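PDB 6QP0: putative chromatin binding protein from Chaetomium thermophilum, which probably binds and hydrolyses ATP in a tRNA-dependent manner through its P-loop domain, and is essential for tRNA modification by Elongator. Local coordinates for residues 23-28 / 242-247; 74-79 / 114-119; 141-146 / 221-226. All coordinates share one frame; numbering follows the deposited sequence.

Contact 1 of 3, residues 23-28 / 242-247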
loop_
_atom_site.group_PDB
_atom_site.type_symbol
_atom_site.label_atom_id
_atom_site.label_comp_id
_atom_site.label_asym_id
_atom_site.label_seq_id
_atom_site.Cartn_x
_atom_site.Cartn_y
_atom_site.Cartn_z
ATOM N N TYR A 23 -9.723 3.867 -5.482
ATOM C CA TYR A 23 -10.932 3.052 -5.436
ATOM C C TYR A 23 -12.085 3.753 -6.143
ATOM O O TYR A 23 -12.705 3.189 -7.052
ATOM C CB TYR A 23 -11.297 2.747 -3.980
ATOM C CG TYR A 23 -12.495 1.836 -3.806
ATOM C CD1 TYR A 23 -13.792 2.320 -3.941
ATOM C CD2 TYR A 23 -12.328 0.494 -3.488
ATOM C CE1 TYR A 23 -14.885 1.490 -3.777
ATOM C CE2 TYR A 23 -13.415 -0.341 -3.319
ATOM C CZ TYR A 23 -14.690 0.160 -3.464
ATOM O OH TYR A 23 -15.772 -0.675 -3.299
ATOM N N ALA A 24 -12.387 4.988 -5.735
ATOM C CA ALA A 24 -13.456 5.743 -6.377
ATOM C C ALA A 24 -13.238 5.837 -7.880
ATOM O O ALA A 24 -14.174 5.655 -8.666
ATOM C CB ALA A 24 -13.556 7.140 -5.762
ATOM N N TYR A 25 -12.002 6.117 -8.302
ATOM C CA TYR A 25 -11.696 6.142 -9.728
ATOM C C TYR A 25 -11.992 4.791 -10.368
ATOM O O TYR A 25 -12.702 4.708 -11.375
ATOM C CB TYR A 25 -10.233 6.528 -9.946
ATOM C CG TYR A 25 -9.770 6.348 -11.374
ATOM C CD1 TYR A 25 -9.277 5.125 -11.817
ATOM C CD2 TYR A 25 -9.828 7.396 -12.280
ATOM C CE1 TYR A 25 -8.858 4.954 -13.120
ATOM C CE2 TYR A 25 -9.410 7.233 -13.585
ATOM C CZ TYR A 25 -8.926 6.012 -13.999
ATOM O OH TYR A 25 -8.507 5.844 -15.298
ATOM N N LEU A 26 -11.445 3.716 -9.800
ATOM C CA LEU A 26 -11.676 2.391 -10.358
ATOM C C LEU A 26 -13.143 1.994 -10.299
ATOM O O LEU A 26 -13.575 1.146 -11.088
ATOM C CB LEU A 26 -10.818 1.364 -9.624
ATOM C CG LEU A 26 -9.313 1.528 -9.844
ATOM C CD1 LEU A 26 -8.535 0.668 -8.865
ATOM C CD2 LEU A 26 -8.936 1.179 -11.277
ATOM N N GLU A 27 -13.922 2.588 -9.394
ATOM C CA GLU A 27 -15.344 2.275 -9.331
ATOM C C GLU A 27 -16.089 2.877 -10.517
ATOM O O GLU A 27 -16.925 2.207 -11.135
ATOM C CB GLU A 27 -15.931 2.774 -8.011
ATOM C CG GLU A 27 -17.242 2.112 -7.625
ATOM C CD GLU A 27 -17.685 2.477 -6.222
ATOM O OE1 GLU A 27 -17.454 3.632 -5.807
ATOM O OE2 GLU A 27 -18.254 1.605 -5.531
ATOM N N GLU A 28 -15.796 4.136 -10.859
ATOM C CA GLU A 28 -16.442 4.749 -12.015
ATOM C C GLU A 28 -16.010 4.063 -13.305
ATOM O O GLU A 28 -16.810 3.918 -14.236
ATOM C CB GLU A 28 -16.126 6.246 -12.074
ATOM C CG GLU A 28 -14.851 6.600 -12.835
ATOM C CD GLU A 28 -14.495 8.076 -12.748
ATOM O OE1 GLU A 28 -14.779 8.820 -13.710
ATOM O OE2 GLU A 28 -13.933 8.492 -11.713
ATOM N N GLN A 242 -4.393 11.439 -14.303
ATOM C CA GLN A 242 -3.581 10.933 -15.406
ATOM C C GLN A 242 -2.831 9.668 -15.001
ATOM O O GLN A 242 -2.725 8.724 -15.794
ATOM C CB GLN A 242 -2.598 12.001 -15.885
ATOM C CG GLN A 242 -2.014 11.688 -17.253
ATOM C CD GLN A 242 -1.151 12.801 -17.809
ATOM O OE1 GLN A 242 -0.904 13.809 -17.147
ATOM N NE2 GLN A 242 -0.683 12.622 -19.038
ATOM N N VAL A 243 -2.296 9.628 -13.776
ATOM C CA VAL A 243 -1.644 8.417 -13.291
ATOM C C VAL A 243 -2.633 7.252 -13.264
ATOM O O VAL A 243 -2.322 6.141 -13.706
ATOM C CB VAL A 243 -1.034 8.643 -11.896
ATOM C CG1 VAL A 243 -0.430 7.338 -11.374
ATOM C CG2 VAL A 243 -0.002 9.753 -11.923
ATOM N N PHE A 244 -3.827 7.491 -12.714
ATOM C CA PHE A 244 -4.804 6.414 -12.575
ATOM C C PHE A 244 -5.127 5.779 -13.925
ATOM O O PHE A 244 -5.345 4.563 -14.010
ATOM C CB PHE A 244 -6.083 6.939 -11.920
ATOM C CG PHE A 244 -5.932 7.291 -10.463
ATOM C CD1 PHE A 244 -4.812 6.909 -9.743
ATOM C CD2 PHE A 244 -6.925 8.001 -9.812
ATOM C CE1 PHE A 244 -4.685 7.233 -8.407
ATOM C CE2 PHE A 244 -6.802 8.327 -8.478
ATOM C CZ PHE A 244 -5.683 7.942 -7.775
ATOM N N ASP A 245 -5.175 6.587 -14.992
ATOM C CA ASP A 245 -5.459 6.052 -16.320
ATOM C C ASP A 245 -4.344 5.122 -16.790
ATOM O O ASP A 245 -4.613 4.080 -17.401
ATOM C CB ASP A 245 -5.659 7.198 -17.317
ATOM C CG ASP A 245 -7.049 7.820 -17.235
ATOM O OD1 ASP A 245 -8.026 7.171 -17.670
ATOM O OD2 ASP A 245 -7.167 8.955 -16.728
ATOM N N LYS A 246 -3.085 5.485 -16.526
ATOM C CA LYS A 246 -1.975 4.611 -16.888
ATOM C C LYS A 246 -1.991 3.338 -16.048
ATOM O O LYS A 246 -1.645 2.257 -16.543
ATOM C CB LYS A 246 -0.649 5.356 -16.734
ATOM C CG LYS A 246 -0.438 6.489 -17.739
ATOM C CD LYS A 246 0.464 7.568 -17.156
ATOM C CE LYS A 246 0.872 8.616 -18.185
ATOM N NZ LYS A 246 -0.210 8.999 -19.140
ATOM N N ILE A 247 -2.400 3.439 -14.779
ATOM C CA ILE A 247 -2.612 2.235 -13.978
ATOM C C ILE A 247 -3.664 1.351 -14.637
ATOM O O ILE A 247 -3.501 0.129 -14.732
ATOM C CB ILE A 247 -3.015 2.593 -12.534
ATOM C CG1 ILE A 247 -1.904 3.367 -11.819
ATOM C CG2 ILE A 247 -3.365 1.316 -11.765
ATOM C CD1 ILE A 247 -2.319 3.943 -10.473
#
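Tyr25 lays one face of its ring over the CB of Phe244, in a CH-pi contact that is almost perfectly centred: the methylene carbon stands 3.4 Å from the Tyr25 ring centroid and only 4° off the ring normal. The tyrosine reaches across because its CG is turned anti to the backbone N (chi1 170°), which carries the ring outward to the facing helix. Phe244 runs past it in the opposite direction, bringing its CD2 to 3.6 Å from Tyr25 CB; the two rings meet obliquely, their planes 54° apart. At the far end of the tyrosine, OH donates to Asp245 OD1 over 2.8 Å, meeting the carboxylate from above its plane. Tyrosine suits this place by joining a broad apolar face, needed against buried Phe244, to a polar tip that ends near the partly exposed Asp245. The same OD1 also forms a salt bridge with Arg29, so two partners hold the carboxylate. Helices 15-31 and 237-250 pack side by side on one face of the parallel sheet: Phe244 also touches Leu22 of helix 15-31 and Leu231 of strand 228-231, whereas Leu26 reaches Leu73 of strand 72-77.

Contact 2 of 3, residues 74-79 / 114-119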
loop_
_atom_site.group_PDB
_atom_site.type_symbol
_atom_site.label_atom_id
_atom_site.label_comp_id
_atom_site.label_asym_id
_atom_site.label_seq_id
_atom_site.Cartn_x
_atom_site.Cartn_y
_atom_site.Cartn_z
ATOM N N HIS A 74 -11.542 -4.697 -4.889
ATOM C CA HIS A 74 -11.236 -5.051 -3.511
ATOM C C HIS A 74 -10.250 -4.049 -2.921
ATOM O O HIS A 74 -9.361 -3.547 -3.614
ATOM C CB HIS A 74 -10.638 -6.464 -3.411
ATOM C CG HIS A 74 -11.443 -7.516 -4.104
ATOM N ND1 HIS A 74 -12.432 -8.237 -3.470
ATOM C CD2 HIS A 74 -11.401 -7.976 -5.377
ATOM C CE1 HIS A 74 -12.967 -9.092 -4.323
ATOM N NE2 HIS A 74 -12.358 -8.954 -5.488
ATOM N N TYR A 75 -10.414 -3.772 -1.628
ATOM C CA TYR A 75 -9.532 -2.879 -0.891
ATOM C C TYR A 75 -9.080 -3.568 0.388
ATOM O O TYR A 75 -9.913 -4.058 1.159
ATOM C CB TYR A 75 -10.231 -1.558 -0.556
ATOM C CG TYR A 75 -9.466 -0.699 0.427
ATOM C CD1 TYR A 75 -8.437 0.131 0.000
ATOM C CD2 TYR A 75 -9.772 -0.718 1.780
ATOM C CE1 TYR A 75 -7.736 0.914 0.895
ATOM C CE2 TYR A 75 -9.076 0.063 2.682
ATOM C CZ TYR A 75 -8.060 0.877 2.234
ATOM O OH TYR A 75 -7.363 1.656 3.127
ATOM N N ILE A 76 -7.769 -3.596 0.614
ATOM C CA ILE A 76 -7.178 -4.238 1.781
ATOM C C ILE A 76 -6.183 -3.278 2.414
ATOM O O ILE A 76 -5.484 -2.541 1.711
ATOM C CB ILE A 76 -6.483 -5.566 1.412
ATOM C CG1 ILE A 76 -7.449 -6.491 0.670
ATOM C CG2 ILE A 76 -5.947 -6.250 2.665
ATOM C CD1 ILE A 76 -6.783 -7.706 0.054
ATOM N N SER A 77 -6.109 -3.296 3.743
ATOM C CA SER A 77 -5.181 -2.450 4.473
ATOM C C SER A 77 -4.874 -3.105 5.811
ATOM O O SER A 77 -5.528 -4.069 6.219
ATOM C CB SER A 77 -5.747 -1.040 4.677
ATOM O OG SER A 77 -6.815 -1.052 5.608
ATOM N N ASP A 78 -3.858 -2.573 6.497
ATOM C CA ASP A 78 -3.576 -3.017 7.857
ATOM C C ASP A 78 -4.807 -2.859 8.742
ATOM O O ASP A 78 -5.094 -3.719 9.584
ATOM C CB ASP A 78 -2.396 -2.233 8.436
ATOM C CG ASP A 78 -1.079 -2.554 7.747
ATOM O OD1 ASP A 78 -1.100 -3.140 6.646
ATOM O OD2 ASP A 78 -0.017 -2.222 8.315
ATOM N N ALA A 79 -5.559 -1.771 8.550
ATOM C CA ALA A 79 -6.728 -1.512 9.383
ATOM C C ALA A 79 -7.848 -2.507 9.101
ATOM O O ALA A 79 -8.513 -2.978 10.030
ATOM C CB ALA A 79 -7.216 -0.080 9.163
ATOM N N TYR A 114 -0.729 -11.209 2.729
ATOM C CA TYR A 114 -0.603 -12.131 1.606
ATOM C C TYR A 114 -1.865 -12.970 1.444
ATOM O O TYR A 114 -2.379 -13.131 0.330
ATOM C CB TYR A 114 0.626 -13.022 1.803
ATOM C CG TYR A 114 0.864 -13.995 0.671
ATOM C CD1 TYR A 114 0.298 -15.264 0.691
ATOM C CD2 TYR A 114 1.653 -13.648 -0.417
ATOM C CE1 TYR A 114 0.510 -16.158 -0.341
ATOM C CE2 TYR A 114 1.872 -14.535 -1.455
ATOM C CZ TYR A 114 1.297 -15.789 -1.411
ATOM O OH TYR A 114 1.509 -16.679 -2.439
ATOM N N ALA A 115 -2.388 -13.503 2.552
ATOM C CA ALA A 115 -3.581 -14.340 2.483
ATOM C C ALA A 115 -4.787 -13.543 2.002
ATOM O O ALA A 115 -5.549 -14.002 1.143
ATOM C CB ALA A 115 -3.860 -14.962 3.851
ATOM N N ALA A 116 -4.980 -12.342 2.553
ATOM C CA ALA A 116 -6.114 -11.515 2.154
ATOM C C ALA A 116 -6.123 -11.273 0.650
ATOM O O ALA A 116 -7.185 -11.300 0.017
ATOM C CB ALA A 116 -6.083 -10.186 2.907
ATOM N N VAL A 117 -4.952 -11.029 0.059
ATOM C CA VAL A 117 -4.884 -10.789 -1.379
ATOM C C VAL A 117 -5.193 -12.071 -2.144
ATOM O O VAL A 117 -5.984 -12.071 -3.095
ATOM C CB VAL A 117 -3.506 -10.220 -1.766
ATOM C CG1 VAL A 117 -3.395 -10.068 -3.274
ATOM C CG2 VAL A 117 -3.267 -8.884 -1.079
ATOM N N LYS A 118 -4.583 -13.186 -1.735
ATOM C CA LYS A 118 -4.767 -14.436 -2.462
ATOM C C LYS A 118 -6.231 -14.856 -2.502
ATOM O O LYS A 118 -6.669 -15.482 -3.474
ATOM C CB LYS A 118 -3.924 -15.543 -1.830
ATOM C CG LYS A 118 -3.651 -16.708 -2.767
ATOM C CD LYS A 118 -2.885 -17.816 -2.070
ATOM C CE LYS A 118 -2.099 -18.657 -3.063
ATOM N NZ LYS A 118 -2.947 -19.162 -4.177
ATOM N N ARG A 119 -7.001 -14.519 -1.465
ATOM C CA ARG A 119 -8.399 -14.928 -1.413
ATOM C C ARG A 119 -9.256 -14.236 -2.465
ATOM O O ARG A 119 -10.301 -14.778 -2.841
ATOM C CB ARG A 119 -8.973 -14.647 -0.022
ATOM C CG ARG A 119 -8.419 -15.549 1.071
ATOM C CD ARG A 119 -8.627 -14.950 2.456
ATOM N NE ARG A 119 -7.978 -15.746 3.494
ATOM C CZ ARG A 119 -7.630 -15.281 4.691
ATOM N NH1 ARG A 119 -7.860 -14.014 5.008
ATOM N NH2 ARG A 119 -7.042 -16.084 5.567
#
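Ile76 of strand 72-77 faces Ala116 of helix 106-120 with their CA atoms 7.4 Å apart, the nearest such pair between the two segments, so the helix lies over one face of the strand. The contact is wholly apolar on the strand side and is made by the two branches of Ile76. The longer branch has CG1 anti to the carbonyl carbon (chi1 -54°) and is extended beyond it (chi2 170°), which sends CD1 straight out to the helix. There CD1 touches the side of a helical turn: it lies 3.6 Å from Ala116 O, 3.8 Å from Ala116 CB and 3.9 Å from Val117 CG2. The shorter branch, CG2, also meets Ala116 CB, at 3.9 Å, and the alanine methyl is thereby gripped by both arms of the isoleucine. Each residue type fits its place. Alanine lets the helix backbone come near the strand, isoleucine offers two separate methyls to a buried surface, and valine fills the flank of CD1 with one of its own methyls. Val127 and Leu129 of strand 125-130 extend this apolar layer.

On the other face of the same strand Tyr75 packs against helix 15-31, and its OH is hydrogen-bonded to OD2 of Asp130, a residue of the magnesium site. Helix 106-120 links strands 72-77 and 125-130, which lie side by side and parallel, making this the interior of a beta-alpha-beta crossover. Such a unit, with an acidic metal-site residue at the end of the inner strand, is characteristic of P-loop NTPases; the strand order 2-3-1-4-5 is consistent with their kinase-like branch.

Contact 3 of 3, residues 141-146 / 221-226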
loop_
_atom_site.group_PDB
_atom_site.type_symbol
_atom_site.label_atom_id
_atom_site.label_comp_id
_atom_site.label_asym_id
_atom_site.label_seq_id
_atom_site.Cartn_x
_atom_site.Cartn_y
_atom_site.Cartn_z
ATOM N N GLN A 141 7.411 -10.729 -3.339
ATOM C CA GLN A 141 6.433 -11.772 -3.054
ATOM C C GLN A 141 5.085 -11.426 -3.675
ATOM O O GLN A 141 4.447 -12.267 -4.319
ATOM C CB GLN A 141 6.284 -11.967 -1.544
ATOM C CG GLN A 141 7.559 -12.356 -0.809
ATOM C CD GLN A 141 7.329 -12.551 0.683
ATOM O OE1 GLN A 141 6.257 -12.990 1.104
ATOM N NE2 GLN A 141 8.331 -12.215 1.488
ATOM N N LEU A 142 4.636 -10.181 -3.488
ATOM C CA LEU A 142 3.362 -9.756 -4.056
ATOM C C LEU A 142 3.390 -9.829 -5.574
ATOM O O LEU A 142 2.403 -10.225 -6.206
ATOM C CB LEU A 142 3.033 -8.338 -3.593
ATOM C CG LEU A 142 2.786 -8.177 -2.093
ATOM C CD1 LEU A 142 2.767 -6.713 -1.694
ATOM C CD2 LEU A 142 1.479 -8.849 -1.704
ATOM N N TYR A 143 4.512 -9.441 -6.181
ATOM C CA TYR A 143 4.665 -9.580 -7.625
ATOM C C TYR A 143 4.469 -11.030 -8.050
ATOM O O TYR A 143 3.682 -11.325 -8.956
ATOM C CB TYR A 143 6.043 -9.055 -8.044
ATOM C CG TYR A 143 6.487 -9.442 -9.437
ATOM C CD1 TYR A 143 6.005 -8.775 -10.554
ATOM C CD2 TYR A 143 7.409 -10.463 -9.630
ATOM C CE1 TYR A 143 6.419 -9.125 -11.828
ATOM C CE2 TYR A 143 7.828 -10.819 -10.896
ATOM C CZ TYR A 143 7.331 -10.148 -11.992
ATOM O OH TYR A 143 7.750 -10.504 -13.254
ATOM N N CYS A 144 5.165 -11.957 -7.389
ATOM C CA CYS A 144 4.999 -13.368 -7.712
ATOM C C CYS A 144 3.587 -13.849 -7.402
ATOM O O CYS A 144 3.092 -14.774 -8.056
ATOM C CB CYS A 144 6.026 -14.201 -6.948
ATOM S SG CYS A 144 7.732 -13.773 -7.348
ATOM N N GLU A 145 2.923 -13.235 -6.423
ATOM C CA GLU A 145 1.545 -13.608 -6.120
ATOM C C GLU A 145 0.623 -13.279 -7.288
ATOM O O GLU A 145 -0.185 -14.113 -7.711
ATOM C CB GLU A 145 1.078 -12.907 -4.844
ATOM C CG GLU A 145 -0.277 -13.386 -4.347
ATOM C CD GLU A 145 -0.633 -12.852 -2.972
ATOM O OE1 GLU A 145 -0.056 -11.825 -2.553
ATOM O OE2 GLU A 145 -1.493 -13.466 -2.307
ATOM N N ALA A 146 0.731 -12.060 -7.826
ATOM C CA ALA A 146 -0.070 -11.698 -8.991
ATOM C C ALA A 146 0.293 -12.560 -10.194
ATOM O O ALA A 146 -0.575 -12.910 -11.002
ATOM C CB ALA A 146 0.117 -10.217 -9.317
ATOM N N MET A 221 14.045 -0.310 -12.100
ATOM C CA MET A 221 14.971 -1.195 -12.794
ATOM C C MET A 221 14.598 -2.658 -12.584
ATOM O O MET A 221 14.931 -3.508 -13.417
ATOM C CB MET A 221 16.400 -0.942 -12.311
ATOM C CG MET A 221 16.863 0.503 -12.456
ATOM S SD MET A 221 17.159 0.985 -14.168
ATOM C CE MET A 221 18.695 0.130 -14.500
ATOM N N THR A 222 13.913 -2.966 -11.486
ATOM C CA THR A 222 13.508 -4.330 -11.183
ATOM C C THR A 222 12.089 -4.581 -11.678
ATOM O O THR A 222 11.232 -3.694 -11.625
ATOM C CB THR A 222 13.586 -4.599 -9.679
ATOM O OG1 THR A 222 12.669 -3.743 -8.988
ATOM C CG2 THR A 222 14.999 -4.351 -9.167
ATOM N N ARG A 223 11.849 -5.805 -12.154
ATOM C CA ARG A 223 10.559 -6.149 -12.734
ATOM C C ARG A 223 9.442 -6.196 -11.702
ATOM O O ARG A 223 8.275 -6.022 -12.070
ATOM C CB ARG A 223 10.654 -7.499 -13.448
ATOM C CG ARG A 223 11.039 -8.651 -12.536
ATOM C CD ARG A 223 11.293 -9.928 -13.319
ATOM N NE ARG A 223 11.591 -11.049 -12.432
ATOM C CZ ARG A 223 12.771 -11.253 -11.850
ATOM N NH1 ARG A 223 12.945 -12.300 -11.059
ATOM N NH2 ARG A 223 13.773 -10.409 -12.057
ATOM N N TRP A 224 9.758 -6.426 -10.430
ATOM C CA TRP A 224 8.723 -6.528 -9.412
ATOM C C TRP A 224 8.304 -5.178 -8.849
ATOM O O TRP A 224 7.239 -5.085 -8.228
ATOM C CB TRP A 224 9.182 -7.440 -8.267
ATOM C CG TRP A 224 10.444 -6.999 -7.604
ATOM C CD1 TRP A 224 10.561 -6.123 -6.565
ATOM C CD2 TRP A 224 11.774 -7.419 -7.927
ATOM N NE1 TRP A 224 11.882 -5.968 -6.224
ATOM C CE2 TRP A 224 12.647 -6.754 -7.045
ATOM C CE3 TRP A 224 12.311 -8.293 -8.876
ATOM C CZ2 TRP A 224 14.028 -6.934 -7.084
ATOM C CZ3 TRP A 224 13.682 -8.470 -8.915
ATOM C CH2 TRP A 224 14.525 -7.795 -8.024
ATOM N N ASP A 225 9.105 -4.135 -9.051
ATOM C CA ASP A 225 8.714 -2.783 -8.675
ATOM C C ASP A 225 8.153 -1.990 -9.847
ATOM O O ASP A 225 7.738 -0.842 -9.659
ATOM C CB ASP A 225 9.903 -2.032 -8.068
ATOM C CG ASP A 225 10.173 -2.435 -6.631
ATOM O OD1 ASP A 225 9.279 -3.037 -5.999
ATOM O OD2 ASP A 225 11.278 -2.140 -6.130
ATOM N N SER A 226 8.132 -2.570 -11.048
ATOM C CA SER A 226 7.547 -1.923 -12.209
ATOM C C SER A 226 6.293 -2.671 -12.647
ATOM O O SER A 226 6.163 -3.873 -12.395
ATOM C CB SER A 226 8.530 -1.878 -13.384
ATOM O OG SER A 226 8.625 -3.146 -14.009
#
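Tyr143 and Trp224 meet through contrasting first torsions: the tyrosine has CG anti to its backbone N (chi1 165°), swinging the ring out from helix 136-148, while Trp224 holds CG between N and the carbonyl carbon (chi1 58°), leading its indole away and presenting CA and CB instead. In this P-loop NTPase fold the pair fastens a helix beside the central sheet to the irregular loop before edge strand 228-231. Trp224 CA lies over the Tyr143 ring face, 4.0 Å from the centroid and 25° off the normal, as a CH-pi contact. Nearer the helix, Tyr143 CB and Trp224 CB touch at 3.5 Å. The indole itself packs edge-to-face with Tyr140, and Thr222 CB covers one of its faces, so the tryptophan links the loop's own turn to the helix. Arg223 crosses the outer end of the phenol at about a right angle; its long methylene chain suits an exposed rim, where CG and CD cover the end of the phenol while the guanidinium lies with one face near Trp224 CE3. An alanine in place of Tyr143 would probably leave Trp224 CA and the Arg223 methylenes without the surface they rest on, opening a gap between helix and loop. The Tyr143 hydroxyl sits at the edge of the Arg223 guanidinium, and its closest approach to that residue is OH to CD, at 3.6 Å.

How the contacts relate
Contact 1 lies in the helix layer on one face of the parallel sheet; contacts 2 and 3 involve helices on the other face. The centres of contacts 1 and 2 are 19 Å apart, yet Tyr23 CD2 meets Tyr75 CB at 4.1 Å beside strand 72-77. Contacts 2 and 3, 17 Å apart between centres, meet where Glu145 packs against helix 106-120, its OE1 3.8 Å from Val117 CG1. Contacts 1 and 3 do not touch. The side chain of Ile76 is about 10 Å from the magnesium ion and about 7 Å from that of its ligand Asp130, whereas that of Phe244 is about 14 Å from the magnesium and about 10 Å from ADP; contact 3 lies away from the nucleotide site.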